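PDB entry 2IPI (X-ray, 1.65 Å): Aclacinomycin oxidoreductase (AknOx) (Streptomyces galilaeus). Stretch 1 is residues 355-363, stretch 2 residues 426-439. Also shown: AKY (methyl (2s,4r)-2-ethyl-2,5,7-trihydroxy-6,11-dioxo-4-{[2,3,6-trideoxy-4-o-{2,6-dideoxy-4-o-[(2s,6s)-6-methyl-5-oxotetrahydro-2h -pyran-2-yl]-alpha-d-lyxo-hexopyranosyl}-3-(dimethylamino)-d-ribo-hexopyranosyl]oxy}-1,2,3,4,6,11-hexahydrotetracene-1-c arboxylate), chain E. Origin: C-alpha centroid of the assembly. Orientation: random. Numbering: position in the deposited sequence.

Stretch 1, residues 355-363: TGGFDRTKS
Stretch 2 (426-439) ATWMDPAHDDANLA

Strands 360-363 and 426-428 run antiparallel (174° between directions, axes 4.8 Å apart); a type I' turn from Thr355 to Phe358 precedes strand 360-363. Positive phi favours glycine at Gly356 (56/32); at Gly357 (93/-31) a CB would jam against the carbonyl O of Gly356. Such CBs would also strike AKY O16 and Met429 CE respectively.

Phe358 (-77/84, chi1 m, chi2 -89°) is sandwiched: AKY C18 covers one ring face, and over the opposite face Met429 CE sits 3.8 Å from the Phe358 ring centroid, a CH-pi contact reached through rotamer t, t, m. The CA-to-CB bond of Asp359 (-102/-5, chi1 p) points away.

Arg360 (-91/129; m, t, t) pairs with Trp428 (-156/177; chi1 p, chi2 103°): Arg360 N donates to Trp428 O (3.0 Å), Trp428 N to Arg360 O (2.8 Å). Arg360 CB lies 3.8 Å from the centroid of the Trp428 five-membered ring, a CH-pi contact. Pro431 CB covers one guanidinium face; Arg360 NH2 and Asp434 OD2, 3.3 Å apart, form a purely electrostatic salt bridge. Asp434 OD1 accepts from Trp428 NE1 at 2.6 Å.

Thr361 (-141/155, chi1 p) and Thr427 (-134/133, chi1 m), a non-hydrogen-bonded pair, share one sheet face, Thr361 CG2 3.7 Å from Thr427 CG2; Arg360, Trp428, Lys362 and Ala426 share the other. Thr427 OG1 hydrogen-bonds AKY N11 at 2.9 Å.

Lys362 (-136/128, chi1 t) pairs with small Ala426 (-129/137): Lys362 N donates to Ala426 O (3.0 Å), Ala426 N to Lys362 O (3.1 Å). Aliphatic Lys362 CG meets Leu438 CD2 at 4.0 Å.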

ATOM      1  N   THR A 355       4.381 -16.960  -2.055  1.00 35.76           N
ATOM      2  CA  THR A 355       3.676 -17.326  -0.821  1.00 35.92           C
ATOM      3  C   THR A 355       4.123 -18.672  -0.277  1.00 35.72           C
ATOM      4  O   THR A 355       4.142 -18.900   0.935  1.00 34.54           O
ATOM      5  CB  THR A 355       2.154 -17.331  -1.053  1.00 36.95           C
ATOM      6  OG1 THR A 355       1.510 -16.757   0.087  1.00 41.37           O
ATOM      7  CG2 THR A 355       1.643 -18.754  -1.208  1.00 41.28           C
ATOM      8  N   GLY A 356       4.513 -19.608  -1.143  1.00 35.88           N
ATOM      9  CA  GLY A 356       5.001 -20.914  -0.756  1.00 34.62           C
ATOM     10  C   GLY A 356       4.062 -21.714   0.118  1.00 35.37           C
ATOM     11  O   GLY A 356       4.507 -22.485   0.973  1.00 33.43           O
ATOM     12  N   GLY A 357       2.755 -21.548  -0.064  1.00 33.02           N
ATOM     13  CA  GLY A 357       1.747 -22.309   0.664  1.00 28.91           C
ATOM     14  C   GLY A 357       1.273 -21.608   1.918  1.00 22.45           C
ATOM     15  O   GLY A 357       0.130 -21.736   2.358  1.00 20.10           O
ATOM     16  N   PHE A 358       2.163 -20.839   2.527  1.00 21.47           N
ATOM     17  CA  PHE A 358       1.811 -20.106   3.744  1.00 19.31           C
ATOM     18  C   PHE A 358       0.979 -18.885   3.358  1.00 15.37           C
ATOM     19  O   PHE A 358       1.515 -17.797   3.204  1.00 14.47           O
ATOM     20  CB  PHE A 358       3.038 -19.681   4.533  1.00 21.54           C
ATOM     21  CG  PHE A 358       4.086 -20.763   4.714  1.00 23.85           C
ATOM     22  CD1 PHE A 358       4.059 -21.635   5.780  1.00 25.02           C
ATOM     23  CD2 PHE A 358       5.098 -20.886   3.769  1.00 27.00           C
ATOM     24  CE1 PHE A 358       5.019 -22.617   5.940  1.00 24.70           C
ATOM     25  CE2 PHE A 358       6.080 -21.847   3.923  1.00 27.06           C
ATOM     26  CZ  PHE A 358       6.038 -22.709   5.001  1.00 26.32           C
ATOM     27  N   ASP A 359      -0.327 -19.110   3.192  1.00 14.92           N
ATOM     28  CA  ASP A 359      -1.156 -18.073   2.586  1.00 16.25           C
ATOM     29  C   ASP A 359      -1.971 -17.288   3.617  1.00 18.21           C
ATOM     30  O   ASP A 359      -2.619 -16.312   3.219  1.00 16.47           O
ATOM     31  CB  ASP A 359      -2.080 -18.669   1.531  1.00 17.03           C
ATOM     32  CG  ASP A 359      -3.130 -19.600   2.105  1.00 20.83           C
ATOM     33  OD1 ASP A 359      -4.057 -19.994   1.362  1.00 19.24           O
ATOM     34  OD2 ASP A 359      -3.036 -19.981   3.289  1.00 27.65           O
ATOM     35  N   ARG A 360      -1.917 -17.692   4.880  1.00 16.11           N
ATOM     36  CA  ARG A 360      -2.666 -16.995   5.917  1.00 14.24           C
ATOM     37  C   ARG A 360      -1.821 -15.895   6.554  1.00 15.04           C
ATOM     38  O   ARG A 360      -0.688 -16.175   6.960  1.00 17.79           O
ATOM     39  CB  ARG A 360      -3.151 -17.972   6.995  1.00 14.05           C
ATOM     40  CG  ARG A 360      -4.046 -19.102   6.535  1.00 15.26           C
ATOM     41  CD  ARG A 360      -4.926 -19.565   7.703  1.00 17.55           C
ATOM     42  NE  ARG A 360      -6.149 -20.206   7.254  1.00 19.89           N
ATOM     43  CZ  ARG A 360      -7.410 -19.861   7.417  1.00 16.89           C
ATOM     44  NH1 ARG A 360      -8.363 -20.634   6.902  1.00 30.68           N
ATOM     45  NH2 ARG A 360      -7.781 -18.774   8.071  1.00 11.50           N
ATOM     46  N   THR A 361      -2.329 -14.670   6.648  1.00 12.75           N
ATOM     47  CA  THR A 361      -1.589 -13.560   7.222  1.00  9.30           C
ATOM     48  C   THR A 361      -2.440 -12.625   8.086  1.00 11.27           C
ATOM     49  O   THR A 361      -3.645 -12.483   7.935  1.00 19.94           O
ATOM     50  CB  THR A 361      -0.931 -12.657   6.150  1.00 15.05           C
ATOM     51  OG1 THR A 361      -1.990 -12.001   5.422  1.00 15.79           O
ATOM     52  CG2 THR A 361      -0.123 -13.445   5.139  1.00 18.20           C
ATOM     53  N   LYS A 362      -1.767 -11.961   9.006  1.00 11.74           N
ATOM     54  CA  LYS A 362      -2.258 -10.844   9.784  1.00 11.32           C
ATOM     55  C   LYS A 362      -1.205  -9.754   9.843  1.00 13.68           C
ATOM     56  O   LYS A 362      -0.054 -10.054  10.181  1.00 19.18           O
ATOM     57  CB  LYS A 362      -2.664 -11.289  11.196  1.00 10.37           C
ATOM     58  CG  LYS A 362      -3.261 -10.203  12.071  1.00 12.71           C
ATOM     59  CD  LYS A 362      -4.138  -9.212  11.351  1.00 13.49           C
ATOM     60  CE  LYS A 362      -5.538  -8.978  11.877  1.00 13.05           C
ATOM     61  NZ  LYS A 362      -5.974  -7.571  11.592  1.00  9.75           N
ATOM     62  N   SER A 363      -1.539  -8.501   9.511  1.00 14.08           N
ATOM     63  CA  SER A 363      -0.499  -7.473   9.581  1.00 12.60           C
ATOM     64  C   SER A 363      -1.008  -6.121  10.055  1.00 13.83           C
ATOM     65  O   SER A 363      -2.208  -5.833  10.118  1.00  9.66           O
ATOM     66  CB  SER A 363       0.210  -7.312   8.227  1.00 13.38           C
ATOM     67  OG  SER A 363      -0.719  -7.377   7.166  1.00 18.10           O
ATOM     68  N   ALA A 426       2.517 -11.647  10.778  1.00 11.13           N
ATOM     69  CA  ALA A 426       2.568 -13.068  11.015  1.00 16.44           C
ATOM     70  C   ALA A 426       1.974 -13.740   9.772  1.00 16.79           C
ATOM     71  O   ALA A 426       0.962 -13.270   9.243  1.00 15.59           O
ATOM     72  CB  ALA A 426       1.795 -13.518  12.242  1.00 19.65           C
ATOM     73  N   THR A 427       2.636 -14.785   9.356  1.00 14.44           N
ATOM     74  CA  THR A 427       2.339 -15.543   8.156  1.00 15.60           C
ATOM     75  C   THR A 427       2.379 -17.028   8.486  1.00 15.19           C
ATOM     76  O   THR A 427       3.336 -17.421   9.165  1.00 18.85           O
ATOM     77  CB  THR A 427       3.359 -15.238   7.039  1.00 14.16           C
ATOM     78  OG1 THR A 427       3.587 -13.824   7.005  1.00 18.26           O
ATOM     79  CG2 THR A 427       2.804 -15.691   5.703  1.00 11.09           C
ATOM     80  N   TRP A 428       1.377 -17.769   8.043  1.00 14.40           N
ATOM     81  CA  TRP A 428       1.293 -19.194   8.367  1.00 15.62           C
ATOM     82  C   TRP A 428       0.468 -19.988   7.364  1.00 17.47           C
ATOM     83  O   TRP A 428      -0.106 -19.466   6.423  1.00 16.53           O
ATOM     84  CB  TRP A 428       0.737 -19.424   9.765  1.00 15.29           C
ATOM     85  CG  TRP A 428      -0.662 -19.087  10.109  1.00 16.75           C
ATOM     86  CD1 TRP A 428      -1.700 -19.979  10.246  1.00 18.11           C
ATOM     87  CD2 TRP A 428      -1.222 -17.790  10.375  1.00 15.33           C
ATOM     88  NE1 TRP A 428      -2.855 -19.315  10.580  1.00 18.77           N
ATOM     89  CE2 TRP A 428      -2.596 -17.976  10.665  1.00 15.76           C
ATOM     90  CE3 TRP A 428      -0.722 -16.489  10.405  1.00 15.66           C
ATOM     91  CZ2 TRP A 428      -3.447 -16.913  10.971  1.00 12.82           C
ATOM     92  CZ3 TRP A 428      -1.568 -15.440  10.709  1.00 16.13           C
ATOM     93  CH2 TRP A 428      -2.919 -15.655  10.990  1.00 12.66           C
ATOM     94  N   MET A 429       0.425 -21.299   7.603  1.00 19.95           N
ATOM     95  CA  MET A 429      -0.324 -22.159   6.700  1.00 21.78           C
ATOM     96  C   MET A 429      -1.552 -22.766   7.355  1.00 23.11           C
ATOM     97  O   MET A 429      -2.615 -22.919   6.755  1.00 23.99           O
ATOM     98  CB  MET A 429       0.553 -23.313   6.185  1.00 21.15           C
ATOM     99  CG  MET A 429      -0.139 -24.041   5.043  1.00 21.41           C
ATOM    100  SD  MET A 429       0.933 -25.162   4.124  1.00 52.26           S
ATOM    101  CE  MET A 429       2.342 -24.122   3.763  1.00 17.69           C
ATOM    102  N   ASP A 430      -1.430 -23.137   8.646  1.00 24.35           N
ATOM    103  CA  ASP A 430      -2.580 -23.873   9.165  1.00 26.57           C
ATOM    104  C   ASP A 430      -3.519 -23.011  10.011  1.00 23.32           C
ATOM    105  O   ASP A 430      -3.061 -22.331  10.921  1.00 20.35           O
ATOM    106  CB  ASP A 430      -2.093 -25.105   9.936  1.00 31.17           C
ATOM    107  CG  ASP A 430      -3.161 -25.479  10.954  1.00 33.00           C
ATOM    108  OD1 ASP A 430      -4.041 -26.303  10.644  1.00 29.18           O
ATOM    109  OD2 ASP A 430      -3.059 -24.877  12.044  1.00 40.66           O
ATOM    110  N   PRO A 431      -4.796 -23.088   9.639  1.00 22.66           N
ATOM    111  CA  PRO A 431      -5.875 -22.396  10.339  1.00 21.92           C
ATOM    112  C   PRO A 431      -6.023 -22.836  11.797  1.00 20.71           C
ATOM    113  O   PRO A 431      -6.553 -22.079  12.612  1.00 17.23           O
ATOM    114  CB  PRO A 431      -7.127 -22.792   9.561  1.00 22.69           C
ATOM    115  CG  PRO A 431      -6.752 -23.914   8.668  1.00 22.69           C
ATOM    116  CD  PRO A 431      -5.272 -23.862   8.476  1.00 23.12           C
ATOM    117  N   ALA A 432      -5.567 -24.043  12.117  1.00 20.80           N
ATOM    118  CA  ALA A 432      -5.546 -24.514  13.497  1.00 21.50           C
ATOM    119  C   ALA A 432      -4.645 -23.646  14.366  1.00 21.37           C
ATOM    120  O   ALA A 432      -4.819 -23.561  15.580  1.00 28.04           O
ATOM    121  CB  ALA A 432      -5.134 -25.981  13.554  1.00 18.78           C
ATOM    122  N   HIS A 433      -3.666 -22.969  13.776  1.00 22.77           N
ATOM    123  CA  HIS A 433      -2.771 -22.085  14.515  1.00 23.51           C
ATOM    124  C   HIS A 433      -3.145 -20.617  14.372  1.00 18.84           C
ATOM    125  O   HIS A 433      -2.348 -19.745  14.710  1.00 18.20           O
ATOM    126  CB  HIS A 433      -1.317 -22.261  14.046  1.00 27.36           C
ATOM    127  CG  HIS A 433      -0.908 -23.663  13.724  1.00 31.41           C
ATOM    128  ND1 HIS A 433      -0.103 -23.969  12.653  1.00 33.34           N
ATOM    129  CD2 HIS A 433      -1.202 -24.845  14.315  1.00 31.40           C
ATOM    130  CE1 HIS A 433       0.092 -25.273  12.600  1.00 32.83           C
ATOM    131  NE2 HIS A 433      -0.559 -25.831  13.604  1.00 33.26           N
ATOM    132  N   ASP A 434      -4.324 -20.279  13.877  1.00 21.29           N
ATOM    133  CA  ASP A 434      -4.718 -18.871  13.784  1.00 19.31           C
ATOM    134  C   ASP A 434      -4.604 -18.143  15.115  1.00 18.54           C
ATOM    135  O   ASP A 434      -4.222 -16.981  15.258  1.00 14.52           O
ATOM    136  CB  ASP A 434      -6.170 -18.783  13.294  1.00 18.25           C
ATOM    137  CG  ASP A 434      -6.370 -19.106  11.835  1.00 20.23           C
ATOM    138  OD1 ASP A 434      -5.402 -19.490  11.131  1.00 12.99           O
ATOM    139  OD2 ASP A 434      -7.529 -18.970  11.359  1.00 25.56           O
ATOM    140  N   ASP A 435      -4.973 -18.864  16.179  1.00 20.59           N
ATOM    141  CA  ASP A 435      -4.953 -18.265  17.511  1.00 19.97           C
ATOM    142  C   ASP A 435      -3.544 -17.925  17.969  1.00 15.65           C
ATOM    143  O   ASP A 435      -3.288 -16.848  18.515  1.00 15.42           O
ATOM    144  CB  ASP A 435      -5.637 -19.207  18.514  1.00 20.39           C
ATOM    145  CG  ASP A 435      -7.152 -19.181  18.333  1.00 23.18           C
ATOM    146  OD1 ASP A 435      -7.709 -18.080  18.136  1.00 24.50           O
ATOM    147  OD2 ASP A 435      -7.769 -20.264  18.377  1.00 25.94           O
ATOM    148  N   ALA A 436      -2.596 -18.830  17.766  1.00 18.79           N
ATOM    149  CA  ALA A 436      -1.227 -18.562  18.209  1.00 17.46           C
ATOM    150  C   ALA A 436      -0.633 -17.431  17.385  1.00 16.39           C
ATOM    151  O   ALA A 436      -0.017 -16.505  17.905  1.00 12.94           O
ATOM    152  CB  ALA A 436      -0.379 -19.821  18.104  1.00 21.03           C
ATOM    153  N   ASN A 437      -0.840 -17.505  16.064  1.00 18.95           N
ATOM    154  CA  ASN A 437      -0.320 -16.432  15.207  1.00 19.75           C
ATOM    155  C   ASN A 437      -0.932 -15.090  15.563  1.00 19.47           C
ATOM    156  O   ASN A 437      -0.205 -14.121  15.812  1.00 21.27           O
ATOM    157  CB  ASN A 437      -0.552 -16.785  13.734  1.00 15.54           C
ATOM    158  CG  ASN A 437       0.477 -17.759  13.196  1.00 12.83           C
ATOM    159  OD1 ASN A 437       1.595 -17.337  12.876  1.00 17.86           O
ATOM    160  ND2 ASN A 437       0.093 -19.028  13.075  1.00 11.34           N
ATOM    161  N   LEU A 438      -2.255 -15.004  15.609  1.00 19.21           N
ATOM    162  CA  LEU A 438      -2.927 -13.756  15.962  1.00 17.36           C
ATOM    163  C   LEU A 438      -2.395 -13.183  17.272  1.00 15.25           C
ATOM    164  O   LEU A 438      -2.149 -11.983  17.396  1.00 16.59           O
ATOM    165  CB  LEU A 438      -4.440 -13.965  16.062  1.00 15.86           C
ATOM    166  CG  LEU A 438      -5.184 -14.173  14.739  1.00 16.01           C
ATOM    167  CD1 LEU A 438      -6.479 -14.938  14.965  1.00 19.90           C
ATOM    168  CD2 LEU A 438      -5.452 -12.825  14.082  1.00 13.19           C
ATOM    169  N   ALA A 439      -2.202 -14.054  18.262  1.00 15.57           N
ATOM    170  CA  ALA A 439      -1.693 -13.569  19.546  1.00 19.79           C
ATOM    171  C   ALA A 439      -0.357 -12.856  19.391  1.00 20.69           C
ATOM    172  O   ALA A 439      -0.120 -11.762  19.908  1.00 24.22           O
ATOM    173  CB  ALA A 439      -1.562 -14.733  20.523  1.00 24.99           C
TER
HETATM  174  O15 AKY E 601       4.426  -1.960   1.854  0.68 19.00           O
HETATM  175  C42 AKY E 601       4.519  -3.179   1.621  0.68 18.15           C
HETATM  176  C40 AKY E 601       5.824  -3.668   0.947  0.68 20.21           C
HETATM  177  C38 AKY E 601       5.941  -5.130   0.795  0.68 21.14           C
HETATM  178  C39 AKY E 601       3.568  -4.279   2.247  0.68 19.78           C
HETATM  179  C41 AKY E 601       2.953  -4.439   3.429  0.68 28.90           C
HETATM  180  O14 AKY E 601       3.617  -5.534   1.608  0.68 19.65           O
HETATM  181  C37 AKY E 601       4.949  -6.011   1.470  0.68 19.03           C
HETATM  182  O13 AKY E 601       5.017  -7.289   0.891  0.68 16.38           O
HETATM  183  C35 AKY E 601       4.901  -8.365   1.776  0.68 17.83           C
HETATM  184  C34 AKY E 601       6.233  -9.081   2.017  0.68 14.14           C
HETATM  185  C36 AKY E 601       7.356  -8.202   1.920  0.68 10.85           C
HETATM  186  O11 AKY E 601       6.461 -10.312   1.140  0.68 17.33           O
HETATM  187  C33 AKY E 601       3.777  -9.306   1.380  0.68 18.12           C
HETATM  188  O12 AKY E 601       2.402  -8.693   1.176  0.68 18.15           O
HETATM  189  C32 AKY E 601       4.148 -10.270   0.439  0.68 20.68           C
HETATM  190  C31 AKY E 601       5.178 -11.100   0.922  0.68 21.39           C
HETATM  191  O7  AKY E 601       7.733 -16.311   3.838  0.68 30.98           O
HETATM  192  C7  AKY E 601       7.459 -17.571   3.224  0.68 27.62           C
HETATM  193  C8  AKY E 601       8.274 -17.712   1.998  0.68 29.31           C
HETATM  194  C9  AKY E 601       9.673 -18.153   2.346  0.68 27.74           C
HETATM  195  O9  AKY E 601      10.116 -17.296   3.341  0.68 23.87           O
HETATM  196  C13 AKY E 601      10.496 -18.144   1.109  0.68 27.33           C
HETATM  197  C14 AKY E 601      10.484 -16.684   0.652  0.68 19.43           C
HETATM  198  C20 AKY E 601       7.805 -18.608   4.244  0.68 24.55           C
HETATM  199  C19 AKY E 601       8.862 -19.513   4.121  0.68 24.05           C
HETATM  200  C10 AKY E 601       9.593 -19.559   2.801  0.68 24.52           C
HETATM  201  C11 AKY E 601       9.081 -20.488   5.095  0.68 20.26           C
HETATM  202  C18 AKY E 601       8.236 -20.585   6.200  0.68 18.40           C
HETATM  203  C17 AKY E 601       7.167 -19.690   6.337  0.68 17.54           C
HETATM  204  C6  AKY E 601       6.980 -18.716   5.363  0.68 21.21           C
HETATM  205  O6  AKY E 601       5.956 -17.842   5.462  0.68 14.26           O
HETATM  206  C12 AKY E 601       8.441 -21.615   7.146  0.68 18.55           C
HETATM  207  O3  AKY E 601       9.395 -22.417   7.051  0.68 26.45           O
HETATM  208  C15 AKY E 601       7.533 -21.747   8.226  0.68 14.28           C
HETATM  209  C1  AKY E 601       7.692 -22.804   9.120  0.68 13.08           C
HETATM  210  C2  AKY E 601       6.800 -23.013  10.173  0.68 13.73           C
HETATM  211  C3  AKY E 601       5.738 -22.121  10.319  0.68 14.57           C
HETATM  212  C16 AKY E 601       6.451 -20.850   8.365  0.68 16.66           C
HETATM  213  C5  AKY E 601       6.265 -19.818   7.419  0.68 16.19           C
HETATM  214  O5  AKY E 601       5.314 -19.011   7.427  0.68 11.24           O
HETATM  215  C4  AKY E 601       5.567 -21.060   9.434  0.68 17.91           C
HETATM  216  O4  AKY E 601       4.501 -20.241   9.630  0.68 17.83           O
HETATM  217  O18 AKY E 601       4.877 -11.857   2.105  0.68 29.94           O
HETATM  218  C45 AKY E 601       6.621 -15.412   3.716  0.68 33.76           C
HETATM  219  C43 AKY E 601       8.742 -20.402   1.856  0.68 26.00           C
HETATM  220  O16 AKY E 601       7.508 -20.402   1.923  0.68 35.03           O
HETATM  221  O17 AKY E 601       9.329 -21.205   0.922  0.68 25.78           O
HETATM  222  C44 AKY E 601       8.922 -22.553   1.190  0.68 31.42           C
HETATM  223  O19 AKY E 601       6.157 -15.272   2.396  0.68 34.50           O
HETATM  224  C47 AKY E 601       6.035 -12.963   3.925  0.68 34.13           C
HETATM  225  N11 AKY E 601       4.957 -12.539   4.837  0.68 32.00           N
HETATM  226  C52 AKY E 601       5.146 -11.397   5.665  0.68 17.56           C
HETATM  227  C51 AKY E 601       3.610 -12.758   4.429  0.68 38.26           C
HETATM  228  C46 AKY E 601       7.029 -14.058   4.288  0.68 33.72           C
HETATM  229  C48 AKY E 601       5.861 -12.863   2.409  0.68 33.41           C
HETATM  230  C49 AKY E 601       5.383 -14.191   1.847  0.68 34.43           C
HETATM  231  C50 AKY E 601       3.911 -14.392   1.469  0.68 32.63           C